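Local coordinates for UPF0255 protein frsA (Vibrio vulnificus, PDB 4I4C) that probably hydrolyses carboxylic esters as a member of the alpha/beta-hydrolase clan, at residues 156-161 and 181-186; 196-201 and 207-212; 200-205 and 230-235. One frame throughout, in Å; residues are numbered along the deposited sequence.

The three contacts run from a flanking helix to a fatty-acid site. Interaction 1 sets helix 144-163 against strand 178-186; interaction 2, its centre about 11 Å from that of interaction 1, packs strand 193-199 of the same sheet against the start of helix 210-217. The two meet where Y157 CE1 lies 3.2 Å from T207 O. Interactions 2 and 3 share A200 and G201, at which strand 193-199 gives way to the loop that binds hexanoic acid, and their centres are again about 11 Å apart. Interactions 1 and 3, about 16 Å apart between centres, still touch: H183 CE1 packs 3.7 Å from Y234 CE2.

Interaction 1. Residues 156-161 and 181-186; sequences AYLEAA and TAHLHL
Y157 and H185 reach for each other from opposite directions and join through one side-chain hydrogen bond, Y157 OH to H185 NE2 at 2.8 Å. Either atom could be the donor. Each group meets the other at its ring edge, near the ring plane, although the two planes are turned by 80°. Tyrosine suits the place because its hydroxyl lies far enough from the backbone to span the gap between helix and strand; CG anti to the backbone N (chi1 -156°) swings the ring across it. H185 ND1 is hydrogen-bonded to M224 O of the neighbouring strand 223-226, so the imidazole is held at both nitrogens and its rotation is fixed. A histidine can do this because its two ring nitrogens lie at different points of the rim and can serve different partners.

Residues 156-161 belong to helix 144-163; residues 181-186 lie on strand 178-186, the second strand of the mixed hydrolase sheet. The two short axes run nearly parallel, at 24°, and approach to 11.9 Å, a distance filled by large side chains.

Aromatic contact supplies the second kind of interaction. The edge of Y157 is turned toward the face of H183 in a T-shaped pair with centroids 5.8 Å apart. Y157 makes another edge-to-face pair with F126 of helix 121-136, which ties this cluster to the preceding helix. H183 ND1 is hydrogen-bonded to Q206 OE1, which gives that nitrogen of the buried ring a partner.

L158 adds a van der Waals contact, its side chain crossing that of H183 at about a right angle. Its CD2 methyl lies near the plane of the imidazole, at the edge, 3.7 Å from H183 NE2 and 4.0 Å from H183 CD2.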
ATOM      1  N   ALA A 156      15.009  -3.327  -8.622  1.00 20.63           N
ATOM      2  CA  ALA A 156      15.850  -2.754  -7.593  1.00 19.59           C
ATOM      3  C   ALA A 156      15.682  -3.459  -6.240  1.00 22.46           C
ATOM      4  O   ALA A 156      16.650  -3.616  -5.491  1.00 27.25           O
ATOM      5  CB  ALA A 156      15.625  -1.237  -7.476  1.00 18.81           C
ATOM      6  N   TYR A 157      14.458  -3.875  -5.923  1.00 19.08           N
ATOM      7  CA  TYR A 157      14.198  -4.571  -4.664  1.00 18.26           C
ATOM      8  C   TYR A 157      14.952  -5.896  -4.580  1.00 23.08           C
ATOM      9  O   TYR A 157      15.524  -6.230  -3.542  1.00 25.76           O
ATOM     10  CB  TYR A 157      12.698  -4.839  -4.500  1.00 18.66           C
ATOM     11  CG  TYR A 157      12.245  -5.014  -3.059  1.00 20.14           C
ATOM     12  CD1 TYR A 157      11.960  -3.907  -2.261  1.00 21.78           C
ATOM     13  CD2 TYR A 157      12.086  -6.280  -2.506  1.00 17.20           C
ATOM     14  CE1 TYR A 157      11.537  -4.054  -0.958  1.00 24.54           C
ATOM     15  CE2 TYR A 157      11.661  -6.440  -1.186  1.00 21.80           C
ATOM     16  CZ  TYR A 157      11.390  -5.322  -0.425  1.00 24.23           C
ATOM     17  OH  TYR A 157      10.970  -5.453   0.875  1.00 19.24           O
ATOM     18  N   LEU A 158      14.923  -6.665  -5.660  1.00 26.34           N
ATOM     19  CA  LEU A 158      15.589  -7.965  -5.653  1.00 29.47           C
ATOM     20  C   LEU A 158      17.104  -7.796  -5.589  1.00 32.60           C
ATOM     21  O   LEU A 158      17.786  -8.535  -4.877  1.00 26.54           O
ATOM     22  CB  LEU A 158      15.148  -8.819  -6.845  1.00 30.66           C
ATOM     23  CG  LEU A 158      13.630  -9.026  -6.958  1.00 30.57           C
ATOM     24  CD1 LEU A 158      13.268  -9.822  -8.206  1.00 36.91           C
ATOM     25  CD2 LEU A 158      13.062  -9.706  -5.717  1.00 30.76           C
ATOM     26  N   GLU A 159      17.626  -6.792  -6.297  1.00 32.61           N
ATOM     27  CA  GLU A 159      19.053  -6.491  -6.243  1.00 25.21           C
ATOM     28  C   GLU A 159      19.491  -6.035  -4.841  1.00 24.51           C
ATOM     29  O   GLU A 159      20.574  -6.385  -4.368  1.00 27.98           O
ATOM     30  CB  GLU A 159      19.440  -5.463  -7.326  1.00 34.50           C
ATOM     31  CG  GLU A 159      20.921  -5.409  -7.626  1.00 49.41           C
ATOM     32  CD  GLU A 159      21.519  -6.786  -7.890  1.00 65.50           C
ATOM     33  OE1 GLU A 159      21.097  -7.445  -8.867  1.00 69.75           O
ATOM     34  OE2 GLU A 159      22.403  -7.213  -7.110  1.00 69.70           O
ATOM     35  N   ALA A 160      18.643  -5.267  -4.169  1.00 22.46           N
ATOM     36  CA  ALA A 160      18.882  -4.926  -2.769  1.00 29.51           C
ATOM     37  C   ALA A 160      18.835  -6.187  -1.899  1.00 24.39           C
ATOM     38  O   ALA A 160      19.684  -6.387  -1.037  1.00 27.05           O
ATOM     39  CB  ALA A 160      17.840  -3.936  -2.276  1.00 23.00           C
ATOM     40  N   ALA A 161      17.825  -7.018  -2.131  1.00 22.63           N
ATOM     41  CA  ALA A 161      17.635  -8.241  -1.346  1.00 29.03           C
ATOM     42  C   ALA A 161      18.850  -9.152  -1.450  1.00 39.09           C
ATOM     43  O   ALA A 161      19.312  -9.724  -0.457  1.00 39.29           O
ATOM     44  CB  ALA A 161      16.388  -8.971  -1.810  1.00 30.35           C
ATOM     45  N   THR A 181       2.476 -13.893  -6.172  1.00 25.45           N
ATOM     46  CA  THR A 181       3.875 -13.574  -5.894  1.00 24.75           C
ATOM     47  C   THR A 181       4.023 -12.871  -4.550  1.00 23.96           C
ATOM     48  O   THR A 181       3.451 -11.798  -4.333  1.00 22.94           O
ATOM     49  CB  THR A 181       4.486 -12.661  -6.959  1.00 23.25           C
ATOM     50  OG1 THR A 181       4.385 -13.283  -8.246  1.00 24.76           O
ATOM     51  CG2 THR A 181       5.953 -12.405  -6.641  1.00 23.57           C
ATOM     52  N   ALA A 182       4.805 -13.466  -3.658  1.00 22.92           N
ATOM     53  CA  ALA A 182       5.001 -12.894  -2.330  1.00 28.23           C
ATOM     54  C   ALA A 182       6.485 -12.814  -1.968  1.00 29.26           C
ATOM     55  O   ALA A 182       7.302 -13.574  -2.485  1.00 28.58           O
ATOM     56  CB  ALA A 182       4.213 -13.705  -1.277  1.00 23.80           C
ATOM     57  N   HIS A 183       6.838 -11.893  -1.081  1.00 26.60           N
ATOM     58  CA  HIS A 183       8.232 -11.766  -0.670  1.00 26.00           C
ATOM     59  C   HIS A 183       8.416 -12.102   0.812  1.00 25.34           C
ATOM     60  O   HIS A 183       7.896 -11.416   1.683  1.00 23.46           O
ATOM     61  CB  HIS A 183       8.766 -10.362  -0.964  1.00 30.07           C
ATOM     62  CG  HIS A 183       8.913 -10.061  -2.421  1.00 35.23           C
ATOM     63  ND1 HIS A 183       7.840  -9.778  -3.239  1.00 32.91           N
ATOM     64  CD2 HIS A 183      10.013 -10.001  -3.215  1.00 42.90           C
ATOM     65  CE1 HIS A 183       8.270  -9.552  -4.468  1.00 39.56           C
ATOM     66  NE2 HIS A 183       9.587  -9.682  -4.478  1.00 37.41           N
ATOM     67  N   LEU A 184       9.184 -13.152   1.078  1.00 23.32           N
ATOM     68  CA  LEU A 184       9.467 -13.592   2.440  1.00 20.69           C
ATOM     69  C   LEU A 184      10.806 -13.048   2.911  1.00 19.65           C
ATOM     70  O   LEU A 184      11.845 -13.381   2.359  1.00 26.05           O
ATOM     71  CB  LEU A 184       9.466 -15.125   2.509  1.00 20.37           C
ATOM     72  CG  LEU A 184       9.756 -15.790   3.858  1.00 26.30           C
ATOM     73  CD1 LEU A 184       8.668 -15.456   4.896  1.00 20.22           C
ATOM     74  CD2 LEU A 184       9.888 -17.308   3.673  1.00 29.54           C
ATOM     75  N   HIS A 185      10.766 -12.196   3.922  1.00 23.94           N
ATOM     76  CA  HIS A 185      11.955 -11.585   4.496  1.00 22.75           C
ATOM     77  C   HIS A 185      12.309 -12.293   5.798  1.00 21.63           C
ATOM     78  O   HIS A 185      11.516 -12.293   6.736  1.00 22.69           O
ATOM     79  CB  HIS A 185      11.684 -10.113   4.811  1.00 18.51           C
ATOM     80  CG  HIS A 185      11.119  -9.346   3.659  1.00 19.90           C
ATOM     81  ND1 HIS A 185       9.876  -9.598   3.134  1.00 20.67           N
ATOM     82  CD2 HIS A 185      11.645  -8.329   2.930  1.00 24.25           C
ATOM     83  CE1 HIS A 185       9.652  -8.768   2.122  1.00 21.69           C
ATOM     84  NE2 HIS A 185      10.708  -7.994   1.982  1.00 24.29           N
ATOM     85  N   LEU A 186      13.503 -12.872   5.867  1.00 22.05           N
ATOM     86  CA  LEU A 186      13.935 -13.574   7.076  1.00 28.52           C
ATOM     87  C   LEU A 186      15.229 -12.988   7.638  1.00 24.87           C
ATOM     88  O   LEU A 186      16.090 -12.550   6.884  1.00 26.94           O
ATOM     89  CB  LEU A 186      14.132 -15.051   6.763  1.00 26.57           C
ATOM     90  CG  LEU A 186      12.921 -15.732   6.139  1.00 34.44           C
ATOM     91  CD1 LEU A 186      13.368 -16.647   5.021  1.00 35.88           C
ATOM     92  CD2 LEU A 186      12.132 -16.502   7.201  1.00 26.67           C
TER

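Interaction 2. Residues 196-201 and 207-212; sequences VIVSAG and TDMWRL
L212 N donates to M209 O at 2.9 Å, a backbone bond that closes the first turn at the start of helix 210-217. Both side chains point toward the strand. M209 occupies the N-cap position, just before the helix. No hydrogen bond joins the two segments themselves; the contact is apolar and buried, which suits a methionine, a leucine, a valine and an alanine.

The sulfur of M209 does most of the touching. SD lies 3.6 Å from V198 CG1 and 4.0 Å from A200 CB, so one long, flexible side chain meets V198 near the end of the strand and A200 just past it, two residues apart. The chain is extended through chi2 and then bends at chi3 (-65°), which brings the terminal CE to 4.1 Å from V198 CG1. The side chains of M209 and V198 slide past each other in opposite directions.

The contact joins the first strand and the helix of a beta-alpha-beta unit made of strand 193-199, helix 210-217 and strand 223-226, the two strands lying side by side and parallel in the alpha/beta-hydrolase sheet. S199, between V198 and A200, points away from the helix, and its OG is hydrogen-bonded to H248 NE2 and V227 O.

L212, one turn on from M209, meets V198 tip to tip, L212 CD2 standing 3.8 Å from V198 CG1. The same valine methyl therefore serves both partners. With chi1 at -177° it stands opposite the amide nitrogen. M209 and L212 also line the pocket of a bound polyether, which probably comes from the crystallisation liquor and which the M209 side chain touches.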
ATOM      1  N   VAL A 196       4.747 -12.545   9.966  1.00 19.79           N
ATOM      2  CA  VAL A 196       3.566 -11.740   9.738  1.00 17.10           C
ATOM      3  C   VAL A 196       3.337 -11.553   8.243  1.00 20.99           C
ATOM      4  O   VAL A 196       4.259 -11.217   7.509  1.00 24.76           O
ATOM      5  CB  VAL A 196       3.654 -10.379  10.441  1.00 23.97           C
ATOM      6  CG1 VAL A 196       3.602 -10.563  11.939  1.00 17.81           C
ATOM      7  CG2 VAL A 196       4.929  -9.667  10.054  1.00 20.73           C
ATOM      8  N   ILE A 197       2.114 -11.801   7.794  1.00 17.74           N
ATOM      9  CA  ILE A 197       1.742 -11.519   6.424  1.00 16.02           C
ATOM     10  C   ILE A 197       1.302 -10.065   6.416  1.00 27.81           C
ATOM     11  O   ILE A 197       0.554  -9.646   7.298  1.00 17.19           O
ATOM     12  CB  ILE A 197       0.597 -12.409   5.951  1.00 20.42           C
ATOM     13  CG1 ILE A 197       0.976 -13.888   6.124  1.00 19.01           C
ATOM     14  CG2 ILE A 197       0.270 -12.093   4.481  1.00 16.02           C
ATOM     15  CD1 ILE A 197      -0.180 -14.848   5.992  1.00 22.47           C
ATOM     16  N   VAL A 198       1.795  -9.287   5.452  1.00 19.26           N
ATOM     17  CA  VAL A 198       1.582  -7.845   5.453  1.00 15.08           C
ATOM     18  C   VAL A 198       1.080  -7.367   4.101  1.00 23.41           C
ATOM     19  O   VAL A 198       1.671  -7.706   3.081  1.00 27.27           O
ATOM     20  CB  VAL A 198       2.883  -7.097   5.793  1.00 18.30           C
ATOM     21  CG1 VAL A 198       2.639  -5.603   5.857  1.00 21.69           C
ATOM     22  CG2 VAL A 198       3.474  -7.608   7.106  1.00 25.48           C
ATOM     23  N   SER A 199      -0.011  -6.593   4.090  1.00 17.77           N
ATOM     24  CA  SER A 199      -0.472  -5.939   2.862  1.00 25.78           C
ATOM     25  C   SER A 199      -0.780  -4.448   3.049  1.00 24.63           C
ATOM     26  O   SER A 199      -1.429  -4.067   4.020  1.00 19.12           O
ATOM     27  CB  SER A 199      -1.699  -6.659   2.305  1.00 28.01           C
ATOM     28  OG  SER A 199      -1.340  -7.934   1.812  1.00 27.34           O
ATOM     29  N   ALA A 200      -0.300  -3.613   2.125  1.00 20.32           N
ATOM     30  CA  ALA A 200      -0.659  -2.191   2.110  1.00 23.64           C
ATOM     31  C   ALA A 200      -1.919  -1.960   1.273  1.00 22.77           C
ATOM     32  O   ALA A 200      -2.607  -2.916   0.916  1.00 23.33           O
ATOM     33  CB  ALA A 200       0.497  -1.342   1.604  1.00 24.93           C
ATOM     34  N   GLY A 201      -2.218  -0.701   0.958  1.00 17.41           N
ATOM     35  CA  GLY A 201      -3.470  -0.363   0.302  1.00 16.94           C
ATOM     36  C   GLY A 201      -3.380  -0.336  -1.213  1.00 23.27           C
ATOM     37  O   GLY A 201      -2.350  -0.697  -1.776  1.00 16.69           O
ATOM     38  N   THR A 207       6.499  -3.970  -2.183  1.00 19.32           N
ATOM     39  CA  THR A 207       7.908  -3.691  -1.975  1.00 15.38           C
ATOM     40  C   THR A 207       8.124  -2.335  -1.265  1.00 18.31           C
ATOM     41  O   THR A 207       9.251  -1.878  -1.134  1.00 24.36           O
ATOM     42  CB  THR A 207       8.695  -3.767  -3.331  1.00 14.51           C
ATOM     43  OG1 THR A 207       7.968  -3.080  -4.345  1.00 19.69           O
ATOM     44  CG2 THR A 207       8.874  -5.219  -3.786  1.00 15.29           C
ATOM     45  N   ASP A 208       7.048  -1.707  -0.790  1.00 22.40           N
ATOM     46  CA  ASP A 208       7.151  -0.380  -0.171  1.00 23.96           C
ATOM     47  C   ASP A 208       7.295  -0.436   1.351  1.00 20.19           C
ATOM     48  O   ASP A 208       7.157   0.586   2.011  1.00 19.65           O
ATOM     49  CB  ASP A 208       5.928   0.504  -0.507  1.00 22.78           C
ATOM     50  CG  ASP A 208       5.798   0.814  -1.992  1.00 24.87           C
ATOM     51  OD1 ASP A 208       6.729   0.485  -2.753  1.00 17.76           O
ATOM     52  OD2 ASP A 208       4.757   1.387  -2.395  1.00 19.07           O
ATOM     53  N   MET A 209       7.596  -1.609   1.908  1.00 16.19           N
ATOM     54  CA  MET A 209       7.567  -1.777   3.369  1.00 20.69           C
ATOM     55  C   MET A 209       8.830  -2.394   3.958  1.00 19.89           C
ATOM     56  O   MET A 209       8.786  -2.987   5.041  1.00 21.18           O
ATOM     57  CB  MET A 209       6.349  -2.622   3.769  1.00 19.26           C
ATOM     58  CG  MET A 209       5.026  -1.943   3.447  1.00 20.94           C
ATOM     59  SD  MET A 209       3.597  -3.038   3.541  1.00 32.26           S
ATOM     60  CE  MET A 209       3.931  -4.194   2.201  1.00 20.47           C
ATOM     61  N   TRP A 210       9.940  -2.264   3.231  1.00 14.29           N
ATOM     62  CA  TRP A 210      11.236  -2.748   3.680  1.00 20.73           C
ATOM     63  C   TRP A 210      11.609  -2.300   5.097  1.00 18.39           C
ATOM     64  O   TRP A 210      12.139  -3.085   5.869  1.00 22.66           O
ATOM     65  CB  TRP A 210      12.348  -2.345   2.699  1.00 25.57           C
ATOM     66  CG  TRP A 210      13.694  -2.563   3.293  1.00 29.44           C
ATOM     67  CD1 TRP A 210      14.576  -1.608   3.699  1.00 35.53           C
ATOM     68  CD2 TRP A 210      14.299  -3.826   3.589  1.00 28.76           C
ATOM     69  NE1 TRP A 210      15.706  -2.200   4.217  1.00 35.69           N
ATOM     70  CE2 TRP A 210      15.559  -3.560   4.164  1.00 33.93           C
ATOM     71  CE3 TRP A 210      13.901  -5.154   3.412  1.00 20.80           C
ATOM     72  CZ2 TRP A 210      16.421  -4.573   4.571  1.00 30.02           C
ATOM     73  CZ3 TRP A 210      14.764  -6.164   3.822  1.00 27.09           C
ATOM     74  CH2 TRP A 210      16.005  -5.866   4.394  1.00 25.35           C
ATOM     75  N   ARG A 211      11.314  -1.052   5.451  1.00 15.50           N
ATOM     76  CA  ARG A 211      11.666  -0.554   6.784  1.00 26.50           C
ATOM     77  C   ARG A 211      10.785  -1.139   7.894  1.00 16.21           C
ATOM     78  O   ARG A 211      11.154  -1.116   9.073  1.00 17.27           O
ATOM     79  CB  ARG A 211      11.648   0.979   6.817  1.00 36.88           C
ATOM     80  CG  ARG A 211      12.625   1.604   5.821  1.00 37.12           C
ATOM     81  CD  ARG A 211      13.401   2.789   6.400  1.00 44.63           C
ATOM     82  NE  ARG A 211      14.531   3.149   5.534  1.00 51.63           N
ATOM     83  CZ  ARG A 211      15.351   4.182   5.731  1.00 51.85           C
ATOM     84  NH1 ARG A 211      15.177   4.985   6.776  1.00 54.29           N
ATOM     85  NH2 ARG A 211      16.346   4.413   4.877  1.00 49.14           N
ATOM     86  N   LEU A 212       9.619  -1.654   7.521  1.00 14.96           N
ATOM     87  CA  LEU A 212       8.767  -2.333   8.503  1.00 14.78           C
ATOM     88  C   LEU A 212       9.529  -3.539   9.035  1.00 24.26           C
ATOM     89  O   LEU A 212       9.597  -3.757  10.247  1.00 24.92           O
ATOM     90  CB  LEU A 212       7.456  -2.781   7.873  1.00 14.18           C
ATOM     91  CG  LEU A 212       6.544  -3.588   8.780  1.00 18.81           C
ATOM     92  CD1 LEU A 212       6.273  -2.789  10.053  1.00 17.24           C
ATOM     93  CD2 LEU A 212       5.260  -3.888   8.018  1.00 16.99           C
TER

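Interaction 3. Residues 200-205 and 230-235; sequences AGLDSL and PSVGYS. With 6NA (hexanoic acid), chain D.
The loop that follows strand 193-199 forms one wall of the hexanoic acid site, where alpha/beta-hydrolases usually place part of their oxyanion hole. L202 N donates to O of the hexanoic acid at 2.9 Å, with an N-H...O angle of 159°, and F273 N gives the ligand a second backbone hydrogen bond. Glycine suits position 201 because the ligand O comes within 3.1 Å of G201 CA, on the side where a side chain would stand. A type I turn from G201 to S204 shapes this wall, closed by S204 N to G201 O at 3.2 Å.

Behind the turn lies the loop 230-235, and V232 carries the contact with both of its methyls. CG2 meets L202 CD2 at 3.6 Å, the two side chains crossing at about a right angle. V232 CG1 rests 3.4 Å from S204 O. A beta-branched valine fits well, since one short side chain can address the leucine and the turn backbone together. G233 follows with a positive phi of 53°, a conformation that favours glycine, and S235 N to V232 O at 2.8 Å closes the bend.

L202 thus faces two ways, its N-H toward the ligand and its CD2 methyl toward V232, while its carbonyl O is hydrogen-bonded to R323 NH2. Two backbone N-H groups converging on the ligand are consistent with a site that could favour a negatively charged group, as an oxyanion hole does, backed by van der Waals packing between the loops, with no hydrogen bond across them.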
ATOM      1  N   ALA A 200      -0.300  -3.613   2.125  1.00 20.32           N
ATOM      2  CA  ALA A 200      -0.659  -2.191   2.110  1.00 23.64           C
ATOM      3  C   ALA A 200      -1.919  -1.960   1.273  1.00 22.77           C
ATOM      4  O   ALA A 200      -2.607  -2.916   0.916  1.00 23.33           O
ATOM      5  CB  ALA A 200       0.497  -1.342   1.604  1.00 24.93           C
ATOM      6  N   GLY A 201      -2.218  -0.701   0.958  1.00 17.41           N
ATOM      7  CA  GLY A 201      -3.470  -0.363   0.302  1.00 16.94           C
ATOM      8  C   GLY A 201      -3.380  -0.336  -1.213  1.00 23.27           C
ATOM      9  O   GLY A 201      -2.350  -0.697  -1.776  1.00 16.69           O
ATOM     10  N   LEU A 202      -4.453   0.115  -1.866  1.00 19.20           N
ATOM     11  CA  LEU A 202      -4.589   0.021  -3.326  1.00 18.34           C
ATOM     12  C   LEU A 202      -3.602   0.853  -4.166  1.00 17.81           C
ATOM     13  O   LEU A 202      -3.477   0.618  -5.364  1.00 19.23           O
ATOM     14  CB  LEU A 202      -6.029   0.341  -3.754  1.00 21.50           C
ATOM     15  CG  LEU A 202      -7.093  -0.654  -3.271  1.00 21.36           C
ATOM     16  CD1 LEU A 202      -8.493  -0.132  -3.573  1.00 19.68           C
ATOM     17  CD2 LEU A 202      -6.890  -2.027  -3.916  1.00 20.78           C
ATOM     18  N   ASP A 203      -2.906   1.808  -3.555  1.00 18.85           N
ATOM     19  CA  ASP A 203      -1.916   2.603  -4.293  1.00 24.55           C
ATOM     20  C   ASP A 203      -0.479   2.398  -3.806  1.00 26.93           C
ATOM     21  O   ASP A 203       0.410   3.212  -4.087  1.00 13.22           O
ATOM     22  CB  ASP A 203      -2.291   4.095  -4.347  1.00 21.64           C
ATOM     23  CG  ASP A 203      -2.468   4.715  -2.972  1.00 24.79           C
ATOM     24  OD1 ASP A 203      -1.831   4.263  -2.006  1.00 32.04           O
ATOM     25  OD2 ASP A 203      -3.251   5.680  -2.861  1.00 31.06           O
ATOM     26  N   SER A 204      -0.258   1.307  -3.076  1.00 13.66           N
ATOM     27  CA  SER A 204       1.098   0.945  -2.673  1.00 18.78           C
ATOM     28  C   SER A 204       1.508  -0.316  -3.422  1.00 18.99           C
ATOM     29  O   SER A 204       0.665  -1.009  -3.991  1.00 18.04           O
ATOM     30  CB  SER A 204       1.152   0.676  -1.158  1.00 25.71           C
ATOM     31  OG  SER A 204       1.105   1.879  -0.396  1.00 24.83           O
ATOM     32  N   LEU A 205       2.798  -0.619  -3.412  1.00 15.38           N
ATOM     33  CA  LEU A 205       3.286  -1.897  -3.909  1.00 14.95           C
ATOM     34  C   LEU A 205       3.825  -2.658  -2.702  1.00 15.37           C
ATOM     35  O   LEU A 205       4.217  -2.048  -1.701  1.00 20.27           O
ATOM     36  CB  LEU A 205       4.408  -1.691  -4.946  1.00 14.06           C
ATOM     37  CG  LEU A 205       4.221  -0.778  -6.163  1.00 16.82           C
ATOM     38  CD1 LEU A 205       5.539  -0.689  -6.924  1.00 24.18           C
ATOM     39  CD2 LEU A 205       3.106  -1.236  -7.100  1.00 15.86           C
ATOM     40  N   PRO A 230      -5.629  -8.242  -4.337  1.00 17.88           N
ATOM     41  CA  PRO A 230      -6.080  -8.475  -5.721  1.00 22.54           C
ATOM     42  C   PRO A 230      -6.227  -7.166  -6.511  1.00 21.36           C
ATOM     43  O   PRO A 230      -6.772  -6.215  -5.951  1.00 28.53           O
ATOM     44  CB  PRO A 230      -7.444  -9.147  -5.535  1.00 21.65           C
ATOM     45  CG  PRO A 230      -7.356  -9.809  -4.203  1.00 23.80           C
ATOM     46  CD  PRO A 230      -6.463  -8.949  -3.351  1.00 20.72           C
ATOM     47  N   SER A 231      -5.725  -7.144  -7.754  1.00 20.01           N
ATOM     48  CA  SER A 231      -5.753  -6.001  -8.705  1.00 23.25           C
ATOM     49  C   SER A 231      -4.542  -5.087  -8.563  1.00 27.91           C
ATOM     50  O   SER A 231      -4.313  -4.200  -9.397  1.00 27.39           O
ATOM     51  CB  SER A 231      -7.037  -5.169  -8.604  1.00 22.56           C
ATOM     52  OG  SER A 231      -7.030  -4.379  -7.426  1.00 20.19           O
ATOM     53  N   VAL A 232      -3.772  -5.314  -7.500  1.00 30.49           N
ATOM     54  CA  VAL A 232      -2.604  -4.497  -7.176  1.00 19.76           C
ATOM     55  C   VAL A 232      -1.299  -5.233  -7.470  1.00 19.35           C
ATOM     56  O   VAL A 232      -1.143  -6.398  -7.093  1.00 20.13           O
ATOM     57  CB  VAL A 232      -2.601  -4.123  -5.670  1.00 26.54           C
ATOM     58  CG1 VAL A 232      -1.306  -3.408  -5.289  1.00 26.53           C
ATOM     59  CG2 VAL A 232      -3.810  -3.275  -5.317  1.00 21.77           C
ATOM     60  N   GLY A 233      -0.365  -4.540  -8.128  1.00 19.47           N
ATOM     61  CA  GLY A 233       0.988  -5.032  -8.366  1.00 16.89           C
ATOM     62  C   GLY A 233       1.097  -6.402  -9.005  1.00 16.64           C
ATOM     63  O   GLY A 233       0.515  -6.653 -10.060  1.00 21.74           O
ATOM     64  N   TYR A 234       1.845  -7.291  -8.354  1.00 24.47           N
ATOM     65  CA  TYR A 234       1.983  -8.689  -8.775  1.00 24.32           C
ATOM     66  C   TYR A 234       0.659  -9.452  -8.794  1.00 25.33           C
ATOM     67  O   TYR A 234       0.569 -10.535  -9.380  1.00 26.03           O
ATOM     68  CB  TYR A 234       2.931  -9.437  -7.831  1.00 31.37           C
ATOM     69  CG  TYR A 234       4.404  -9.244  -8.091  1.00 30.58           C
ATOM     70  CD1 TYR A 234       5.042  -9.911  -9.138  1.00 30.13           C
ATOM     71  CD2 TYR A 234       5.174  -8.428  -7.264  1.00 27.58           C
ATOM     72  CE1 TYR A 234       6.413  -9.746  -9.372  1.00 33.69           C
ATOM     73  CE2 TYR A 234       6.536  -8.254  -7.494  1.00 29.97           C
ATOM     74  CZ  TYR A 234       7.146  -8.919  -8.543  1.00 25.69           C
ATOM     75  OH  TYR A 234       8.490  -8.753  -8.749  1.00 34.41           O
ATOM     76  N   SER A 235      -0.356  -8.911  -8.124  1.00 24.29           N
ATOM     77  CA  SER A 235      -1.665  -9.540  -8.105  1.00 26.09           C
ATOM     78  C   SER A 235      -2.637  -8.841  -9.048  1.00 29.64           C
ATOM     79  O   SER A 235      -3.850  -9.007  -8.927  1.00 28.66           O
ATOM     80  CB  SER A 235      -2.226  -9.554  -6.685  1.00 24.29           C
ATOM     81  OG  SER A 235      -1.291 -10.148  -5.811  1.00 25.26           O
TER
HETATM   82  CA  6NA D 502      -7.969   2.735   0.389  1.00 36.90           C
HETATM   83  C   6NA D 502      -6.576   2.292   0.113  1.00 31.52           C
HETATM   84  O   6NA D 502      -6.226   1.152   0.249  1.00 31.25           O
HETATM   85  CB  6NA D 502      -8.719   3.173  -0.795  1.00 37.74           C
HETATM   86  CG  6NA D 502     -10.117   3.501  -0.642  1.00 35.56           C
HETATM   87  CD  6NA D 502     -10.475   4.659   0.161  1.00 31.74           C
HETATM   88  C6  6NA D 502     -10.472   5.922  -0.540  1.00 29.62           C
HETATM   89  OXT 6NA D 502      -5.756   3.080  -0.247  1.00 29.27           O